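Local coordinates for penicillin-binding protein 2B (Streptococcus pneumoniae, PDB 2WAD), which is a membrane-bound transpeptidase that probably forms peptide cross-links between glycan strands of peptidoglycan during peripheral cell-wall synthesis, and binds penicillin, at residues G305-L310 and Y551-K556; S58-I63 and E274-K279; Q411-Q416 and Y447-A452. All coordinates share one frame; numbering follows the deposited sequence.

Interaction 1: residues G305-L310 and Y551-K556; sequences GKNIKL and YDNNDK. Unlike the reference sequence in segment 305-310: Lys306 (reference Asn). Unlike the reference sequence in segment 551-556: Asp552 (reference Gly).
Tyr551 and Asn307 face each other as an antiparallel hydrogen-bonded pair, and between them they give up the most surface to the contact. Asn307 N donates to Tyr551 O over 2.9 Å, and Tyr551 N returns a bond of 2.7 Å to Asn307 O; both are nearly straight. Their side chains leave the sheet on the same face. CG of Tyr551 stands beside its own backbone N (chi1 -68°), and its side chain and that of Lys309, two residues along the neighbouring strand, cross obliquely. The aliphatic part of Lys309 meets the tyrosine twice: CB lies 3.6 Å from ring atom CE2 of Tyr551, and, beyond a bend at chi3 (94°), CE comes within 3.1 Å of Tyr551 OH. The hydroxyl itself is hydrogen-bonded to Glu548, a residue of its own strand. Strand 307-310 lies between strands 63-64 and 547-553 in a small mixed sheet, running parallel to the first and antiparallel to the second. The pairing joins strand 307-310, and through it strand 63-64, to strand 547-553 of the transpeptidase region, with Leu559 and Leu562 of strand 559-565 touching the Tyr551 side chain. Asn307 turns its amide toward Asn553, the two side chains crossing at about a right angle with their amide planes 79° apart. Beyond the paired residues the contact becomes ionic. Lys306 and Asp552 lie side by side and point the same way, and NZ of Lys306 forms a salt bridge of 3.1 Å with Asp552 OD1, which it meets on the syn side and somewhat out of the carboxylate plane. The same OD1 takes a weak bond from the backbone N of Asn553, 2.8 Å away.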
# COMPACT_ATOMS: atom_id res chain seq x y z
N GLY A 305 10.22 -19.45 0.59
CA GLY A 305 9.49 -18.63 -0.37
C GLY A 305 10.42 -17.86 -1.30
O GLY A 305 11.64 -17.79 -1.05
N LYS A 306 9.85 -17.30 -2.37
CA LYS A 306 10.65 -16.53 -3.31
C LYS A 306 10.76 -15.11 -2.80
O LYS A 306 10.07 -14.74 -1.84
CB LYS A 306 10.09 -16.57 -4.74
CG LYS A 306 9.99 -17.97 -5.38
CD LYS A 306 11.18 -18.86 -5.03
CE LYS A 306 10.98 -20.30 -5.45
NZ LYS A 306 12.07 -21.19 -4.93
N ASN A 307 11.62 -14.32 -3.43
CA ASN A 307 11.93 -12.97 -2.98
C ASN A 307 11.40 -11.98 -4.00
O ASN A 307 11.29 -12.32 -5.18
CB ASN A 307 13.45 -12.78 -2.81
CG ASN A 307 14.10 -13.90 -2.01
OD1 ASN A 307 14.82 -14.73 -2.56
ND2 ASN A 307 13.85 -13.92 -0.70
N ILE A 308 11.05 -10.78 -3.54
CA ILE A 308 10.73 -9.68 -4.44
C ILE A 308 11.80 -8.61 -4.27
O ILE A 308 12.26 -8.36 -3.14
CB ILE A 308 9.34 -9.07 -4.17
CG1 ILE A 308 9.20 -8.67 -2.70
CG2 ILE A 308 8.24 -10.07 -4.54
CD1 ILE A 308 7.97 -7.83 -2.36
N LYS A 309 12.19 -7.99 -5.38
CA LYS A 309 13.08 -6.84 -5.40
C LYS A 309 12.28 -5.61 -5.84
O LYS A 309 11.63 -5.60 -6.88
CB LYS A 309 14.26 -7.10 -6.34
CG LYS A 309 15.24 -5.94 -6.52
CD LYS A 309 16.60 -6.41 -7.07
CE LYS A 309 16.69 -6.30 -8.60
NZ LYS A 309 18.08 -6.18 -9.15
N LEU A 310 12.33 -4.55 -5.03
CA LEU A 310 11.59 -3.33 -5.32
C LEU A 310 12.24 -2.48 -6.40
O LEU A 310 13.41 -2.66 -6.74
CB LEU A 310 11.40 -2.47 -4.08
CG LEU A 310 10.98 -3.20 -2.81
CD1 LEU A 310 10.64 -2.14 -1.76
CD2 LEU A 310 9.82 -4.13 -3.11
N TYR A 551 12.41 -13.08 -7.48
CA TYR A 551 13.71 -13.72 -7.58
C TYR A 551 13.77 -15.00 -6.78
O TYR A 551 13.05 -15.16 -5.80
CB TYR A 551 14.80 -12.76 -7.08
CG TYR A 551 14.98 -11.57 -8.00
CD1 TYR A 551 16.15 -11.41 -8.72
CD2 TYR A 551 13.96 -10.63 -8.16
CE1 TYR A 551 16.32 -10.33 -9.57
CE2 TYR A 551 14.12 -9.56 -9.02
CZ TYR A 551 15.30 -9.42 -9.72
OH TYR A 551 15.48 -8.38 -10.58
N ASP A 552 14.64 -15.91 -7.22
CA ASP A 552 14.90 -17.16 -6.52
C ASP A 552 15.85 -16.90 -5.37
O ASP A 552 16.44 -15.82 -5.28
CB ASP A 552 15.55 -18.16 -7.47
CG ASP A 552 15.29 -19.59 -7.06
OD1 ASP A 552 14.63 -19.82 -6.01
OD2 ASP A 552 15.76 -20.49 -7.78
N ASN A 553 15.97 -17.89 -4.49
CA ASN A 553 16.97 -17.92 -3.43
C ASN A 553 18.28 -18.52 -3.93
O ASN A 553 18.26 -19.44 -4.74
CB ASN A 553 16.47 -18.74 -2.24
CG ASN A 553 15.38 -18.02 -1.47
OD1 ASN A 553 14.29 -18.56 -1.27
ND2 ASN A 553 15.66 -16.80 -1.05
N ASN A 554 19.40 -17.98 -3.45
CA ASN A 554 20.71 -18.53 -3.78
C ASN A 554 21.12 -19.60 -2.78
O ASN A 554 20.33 -19.95 -1.91
CB ASN A 554 21.77 -17.42 -3.94
CG ASN A 554 22.04 -16.64 -2.65
OD1 ASN A 554 21.73 -17.09 -1.54
ND2 ASN A 554 22.63 -15.47 -2.80
N ASP A 555 22.34 -20.12 -2.92
CA ASP A 555 22.91 -21.10 -2.00
C ASP A 555 22.65 -20.79 -0.54
O ASP A 555 22.14 -21.63 0.21
CB ASP A 555 24.43 -21.15 -2.15
CG ASP A 555 24.88 -22.00 -3.31
OD1 ASP A 555 24.35 -23.13 -3.46
OD2 ASP A 555 25.78 -21.54 -4.06
N LYS A 556 23.07 -19.60 -0.14
CA LYS A 556 23.04 -19.15 1.25
C LYS A 556 21.64 -18.74 1.72
O LYS A 556 21.40 -18.58 2.92
CB LYS A 556 24.04 -18.00 1.40
CG LYS A 556 24.23 -17.45 2.80
CD LYS A 556 25.21 -16.26 2.81
CE LYS A 556 24.89 -15.23 1.73
NZ LYS A 556 23.65 -14.42 1.95

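Interaction 2: residues S58-I63 and E274-K279; sequences SARGEI and EVLQGK. Unlike the reference sequence in segment 274-279: Val275 (reference Thr).
Leu276 fits closely against Arg60, Gly61 and Ile63. Its carbonyl O accepts a bond of 2.8 Å from Gly61 N, nearly straight and directed at a lone pair, and also receives a CA-H...O contact from Arg60 CA at 3.5 Å. The Arg60 side chain, extended from CG to NE, brings its guanidinium over Leu276, whose CB lies 3.7 Å above one face toward the rim. That group is also held from elsewhere, by salt bridges from NE to Glu269 and from NH2 to Glu273. CD2 of Leu276 reaches Ile63 CD1 at 3.7 Å, the two side chains crossing at about a right angle. The chain leaves helical geometry at Gln277. The contact joins the end of helix 273-276 to the irregular segment leading into strand 63-64, both in the dimerisation domain. Gly278 CA still packs closely, 3.4 Å from Ala59 O, but beside it a water fills the gap between the backbones, accepting from Gly278 N at 2.6 Å and donating to Ser58 O at 3.2 Å. Ser58 OG donates to Lys279 O over 2.7 Å from above the carbonyl plane. Lys279 is exposed, its CB directed away from 58-63, and NZ is hydrogen-bonded to Glu301 O.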
# COMPACT_ATOMS: atom_id res chain seq x y z
N SER A 58 7.14 -23.67 5.56
CA SER A 58 8.54 -23.33 5.36
C SER A 58 8.84 -21.87 5.69
O SER A 58 8.01 -21.18 6.29
CB SER A 58 8.97 -23.65 3.93
OG SER A 58 8.95 -25.05 3.69
N ALA A 59 10.03 -21.42 5.29
CA ALA A 59 10.50 -20.05 5.50
C ALA A 59 9.95 -19.09 4.46
O ALA A 59 9.85 -19.45 3.29
CB ALA A 59 12.02 -20.02 5.48
N ARG A 60 9.63 -17.88 4.89
CA ARG A 60 9.07 -16.83 4.05
C ARG A 60 10.16 -16.23 3.18
O ARG A 60 11.30 -16.08 3.62
CB ARG A 60 8.41 -15.74 4.90
CG ARG A 60 7.49 -14.80 4.11
CD ARG A 60 6.75 -13.81 5.02
NE ARG A 60 5.78 -13.00 4.29
CZ ARG A 60 4.56 -13.40 3.95
NH1 ARG A 60 4.16 -14.62 4.27
NH2 ARG A 60 3.76 -12.57 3.28
N GLY A 61 9.83 -15.93 1.92
CA GLY A 61 10.73 -15.16 1.07
C GLY A 61 10.94 -13.77 1.65
O GLY A 61 10.22 -13.34 2.56
N GLU A 62 11.94 -13.05 1.14
CA GLU A 62 12.30 -11.76 1.71
C GLU A 62 12.19 -10.62 0.70
O GLU A 62 11.95 -10.86 -0.49
CB GLU A 62 13.69 -11.83 2.34
CG GLU A 62 13.70 -12.47 3.71
CD GLU A 62 15.06 -13.05 4.09
OE1 GLU A 62 15.34 -13.25 5.30
OE2 GLU A 62 15.85 -13.34 3.17
N ILE A 63 12.38 -9.40 1.19
CA ILE A 63 12.10 -8.18 0.45
C ILE A 63 13.38 -7.34 0.34
O ILE A 63 14.01 -7.03 1.35
CB ILE A 63 11.06 -7.29 1.17
CG1 ILE A 63 9.92 -8.12 1.77
CG2 ILE A 63 10.59 -6.16 0.30
CD1 ILE A 63 8.83 -8.50 0.81
N GLU A 274 1.26 -14.64 -1.97
CA GLU A 274 1.37 -15.87 -2.74
C GLU A 274 2.82 -16.11 -3.16
O GLU A 274 3.27 -17.24 -3.27
CB GLU A 274 0.47 -15.77 -3.98
CG GLU A 274 0.03 -17.10 -4.56
CD GLU A 274 -0.29 -17.05 -6.06
OE1 GLU A 274 -0.88 -16.06 -6.55
OE2 GLU A 274 0.06 -18.04 -6.74
N VAL A 275 3.56 -15.03 -3.43
CA VAL A 275 4.95 -15.16 -3.85
C VAL A 275 5.85 -15.45 -2.64
O VAL A 275 6.76 -16.27 -2.74
CB VAL A 275 5.46 -13.89 -4.56
CG1 VAL A 275 6.95 -14.04 -4.87
CG2 VAL A 275 4.68 -13.62 -5.85
N LEU A 276 5.60 -14.79 -1.51
CA LEU A 276 6.52 -14.87 -0.38
C LEU A 276 6.36 -16.17 0.43
O LEU A 276 7.33 -16.67 1.01
CB LEU A 276 6.38 -13.64 0.52
CG LEU A 276 6.71 -12.26 -0.08
CD1 LEU A 276 6.02 -11.17 0.72
CD2 LEU A 276 8.21 -12.01 -0.15
N GLN A 277 5.15 -16.74 0.44
CA GLN A 277 4.86 -17.92 1.27
C GLN A 277 5.72 -19.14 0.93
O GLN A 277 5.75 -19.58 -0.21
CB GLN A 277 3.38 -18.30 1.21
CG GLN A 277 2.97 -19.45 2.15
CD GLN A 277 3.06 -19.04 3.61
OE1 GLN A 277 2.55 -17.98 3.99
NE2 GLN A 277 3.75 -19.84 4.41
N GLY A 278 6.41 -19.69 1.92
CA GLY A 278 7.26 -20.84 1.67
C GLY A 278 6.47 -21.98 1.05
O GLY A 278 5.30 -22.18 1.35
N LYS A 279 7.12 -22.73 0.16
CA LYS A 279 6.53 -23.96 -0.36
C LYS A 279 6.66 -25.04 0.71
O LYS A 279 7.74 -25.28 1.24
CB LYS A 279 7.22 -24.39 -1.65
CG LYS A 279 6.65 -25.65 -2.28
CD LYS A 279 7.67 -26.32 -3.20
CE LYS A 279 7.24 -27.73 -3.58
NZ LYS A 279 7.43 -28.71 -2.46
O HOH W 1 6.44 -19.05 4.47

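Interaction 3: residues Q411-Q416 and Y447-A452; sequences QPIVFQ and YVVQTA. Unlike the reference sequence in segment 411-416: Pro412 (reference Ser). Unlike the reference sequence in segment 447-452: Val448 (reference Met).
Val449 meets both Ile413 and Phe415 with a single methyl group, CG1; Val449 and Ile413 bury the most surface, closely followed by Gln450. CG1 stands anti to the backbone N (chi1 170°), which places it 3.7 Å from Ile413 CG2 and 3.9 Å from Phe415 CZ. The methyl comes at the edge of the phenyl ring, near its plane, whereas Ile413 CG2 lies over one face, 3.2 Å above the plane of the Phe415 ring and offset toward the rim. Phe415 also packs edge-to-face with Phe509. Beside this cluster, CD1 of Ile413 touches the aliphatic CG of Gln450 at 4.0 Å.

The polar ends lie at one flank. Gln411 and Gln450 cross at about a right angle with their amide planes 78° apart, NE2 of Gln411 being 3.5 Å from Gln450 OE1; NE2 of Gln450 is bound to Thr409 O and Ala446 O.

Helix 445-455 is thus covered by the segment after strand 408-410 in the transpeptidase domain. The Val449 side chain lies about 10 Å from that of Ser386, the inferred acyl-ester nucleophile, which with Lys389 matches the SxxK motif of the serine beta-lactamase-like transpeptidase fold; Ser443, just ahead of the helix, is consistent with its SxN motif.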
# COMPACT_ATOMS: atom_id res chain seq x y z
N GLN A 411 -10.63 36.45 -20.43
CA GLN A 411 -11.43 37.53 -19.86
C GLN A 411 -12.00 37.00 -18.55
O GLN A 411 -12.06 35.78 -18.34
CB GLN A 411 -12.59 37.88 -20.81
CG GLN A 411 -13.38 36.63 -21.21
CD GLN A 411 -14.36 36.86 -22.35
OE1 GLN A 411 -15.02 37.89 -22.39
NE2 GLN A 411 -14.46 35.89 -23.27
N PRO A 412 -12.42 37.90 -17.64
CA PRO A 412 -13.10 37.40 -16.45
C PRO A 412 -14.36 36.67 -16.90
O PRO A 412 -14.94 37.04 -17.91
CB PRO A 412 -13.48 38.67 -15.67
CG PRO A 412 -12.74 39.82 -16.33
CD PRO A 412 -12.36 39.37 -17.71
N ILE A 413 -14.79 35.65 -16.17
CA ILE A 413 -15.93 34.86 -16.59
C ILE A 413 -17.03 35.22 -15.62
O ILE A 413 -16.87 35.06 -14.42
CB ILE A 413 -15.67 33.35 -16.46
CG1 ILE A 413 -14.47 32.89 -17.31
CG2 ILE A 413 -16.96 32.56 -16.68
CD1 ILE A 413 -14.44 33.40 -18.72
N VAL A 414 -18.14 35.73 -16.15
CA VAL A 414 -19.21 36.25 -15.32
C VAL A 414 -20.54 35.56 -15.63
O VAL A 414 -21.12 35.78 -16.69
CB VAL A 414 -19.38 37.79 -15.49
CG1 VAL A 414 -20.40 38.30 -14.48
CG2 VAL A 414 -18.04 38.49 -15.25
N PHE A 415 -20.98 34.70 -14.72
CA PHE A 415 -22.25 33.99 -14.86
C PHE A 415 -23.19 34.58 -13.81
O PHE A 415 -22.73 34.91 -12.72
CB PHE A 415 -22.09 32.51 -14.47
CG PHE A 415 -21.08 31.72 -15.28
CD1 PHE A 415 -21.24 31.55 -16.65
CD2 PHE A 415 -20.00 31.12 -14.65
CE1 PHE A 415 -20.32 30.81 -17.40
CE2 PHE A 415 -19.08 30.37 -15.38
CZ PHE A 415 -19.24 30.19 -16.76
N GLN A 416 -24.48 34.68 -14.13
CA GLN A 416 -25.52 34.99 -13.13
C GLN A 416 -25.41 34.04 -11.95
O GLN A 416 -25.32 32.83 -12.12
CB GLN A 416 -26.94 34.85 -13.71
CG GLN A 416 -27.22 35.78 -14.88
CD GLN A 416 -27.13 37.24 -14.49
OE1 GLN A 416 -27.45 37.59 -13.35
NE2 GLN A 416 -26.71 38.11 -15.42
N TYR A 447 -9.60 30.00 -19.97
CA TYR A 447 -9.59 29.01 -21.06
C TYR A 447 -10.34 27.72 -20.65
O TYR A 447 -11.12 27.17 -21.46
CB TYR A 447 -8.15 28.68 -21.48
CG TYR A 447 -8.04 27.98 -22.82
CD1 TYR A 447 -7.91 28.71 -23.99
CD2 TYR A 447 -8.08 26.59 -22.93
CE1 TYR A 447 -7.82 28.09 -25.23
CE2 TYR A 447 -8.01 25.95 -24.16
CZ TYR A 447 -7.87 26.72 -25.30
OH TYR A 447 -7.80 26.13 -26.54
N VAL A 448 -10.13 27.26 -19.41
CA VAL A 448 -10.66 25.99 -18.96
C VAL A 448 -12.11 26.10 -18.49
O VAL A 448 -12.85 25.13 -18.54
CB VAL A 448 -9.83 25.31 -17.85
CG1 VAL A 448 -8.51 24.74 -18.41
CG2 VAL A 448 -9.59 26.24 -16.66
N VAL A 449 -12.50 27.27 -17.99
CA VAL A 449 -13.88 27.53 -17.61
C VAL A 449 -14.77 27.65 -18.86
O VAL A 449 -15.87 27.10 -18.90
CB VAL A 449 -13.98 28.79 -16.72
CG1 VAL A 449 -15.43 29.19 -16.55
CG2 VAL A 449 -13.41 28.50 -15.33
N GLN A 450 -14.31 28.34 -19.89
CA GLN A 450 -14.99 28.35 -21.18
C GLN A 450 -15.05 26.97 -21.81
O GLN A 450 -16.08 26.56 -22.30
CB GLN A 450 -14.34 29.37 -22.13
CG GLN A 450 -14.68 30.81 -21.81
CD GLN A 450 -13.96 31.82 -22.69
OE1 GLN A 450 -14.57 32.44 -23.56
NE2 GLN A 450 -12.66 32.03 -22.45
N THR A 451 -13.96 26.21 -21.77
CA THR A 451 -14.00 24.81 -22.19
C THR A 451 -15.05 23.98 -21.46
O THR A 451 -15.82 23.29 -22.14
CB THR A 451 -12.64 24.10 -22.04
OG1 THR A 451 -11.66 24.76 -22.85
CG2 THR A 451 -12.74 22.65 -22.49
N ALA A 452 -15.08 24.02 -20.13
CA ALA A 452 -16.11 23.29 -19.37
C ALA A 452 -17.54 23.71 -19.72
O ALA A 452 -18.41 22.87 -19.91
CB ALA A 452 -15.90 23.43 -17.84

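Overall arrangement
Interactions 1 and 2 are neighbours, with centres about 9 Å apart, and share backbone contacts: Gly305 N approaches Ala59 O at 2.7 Å and Ile308 N approaches Glu62 O at 3.2 Å, both probable hydrogen bonds. Segment 305-310 therefore sits between 58-63 and 551-556, and the two contacts form one continuous region away from the active site. Interaction 3 lies on the opposite side of the chain's centre, its own centre about 57 Å from each of the others and its nearest atoms about 36 Å from interaction 1. Along the sequence it is nested in the loop that interaction 1 closes. Of the three it lies nearest the inferred catalytic serine, Ser386.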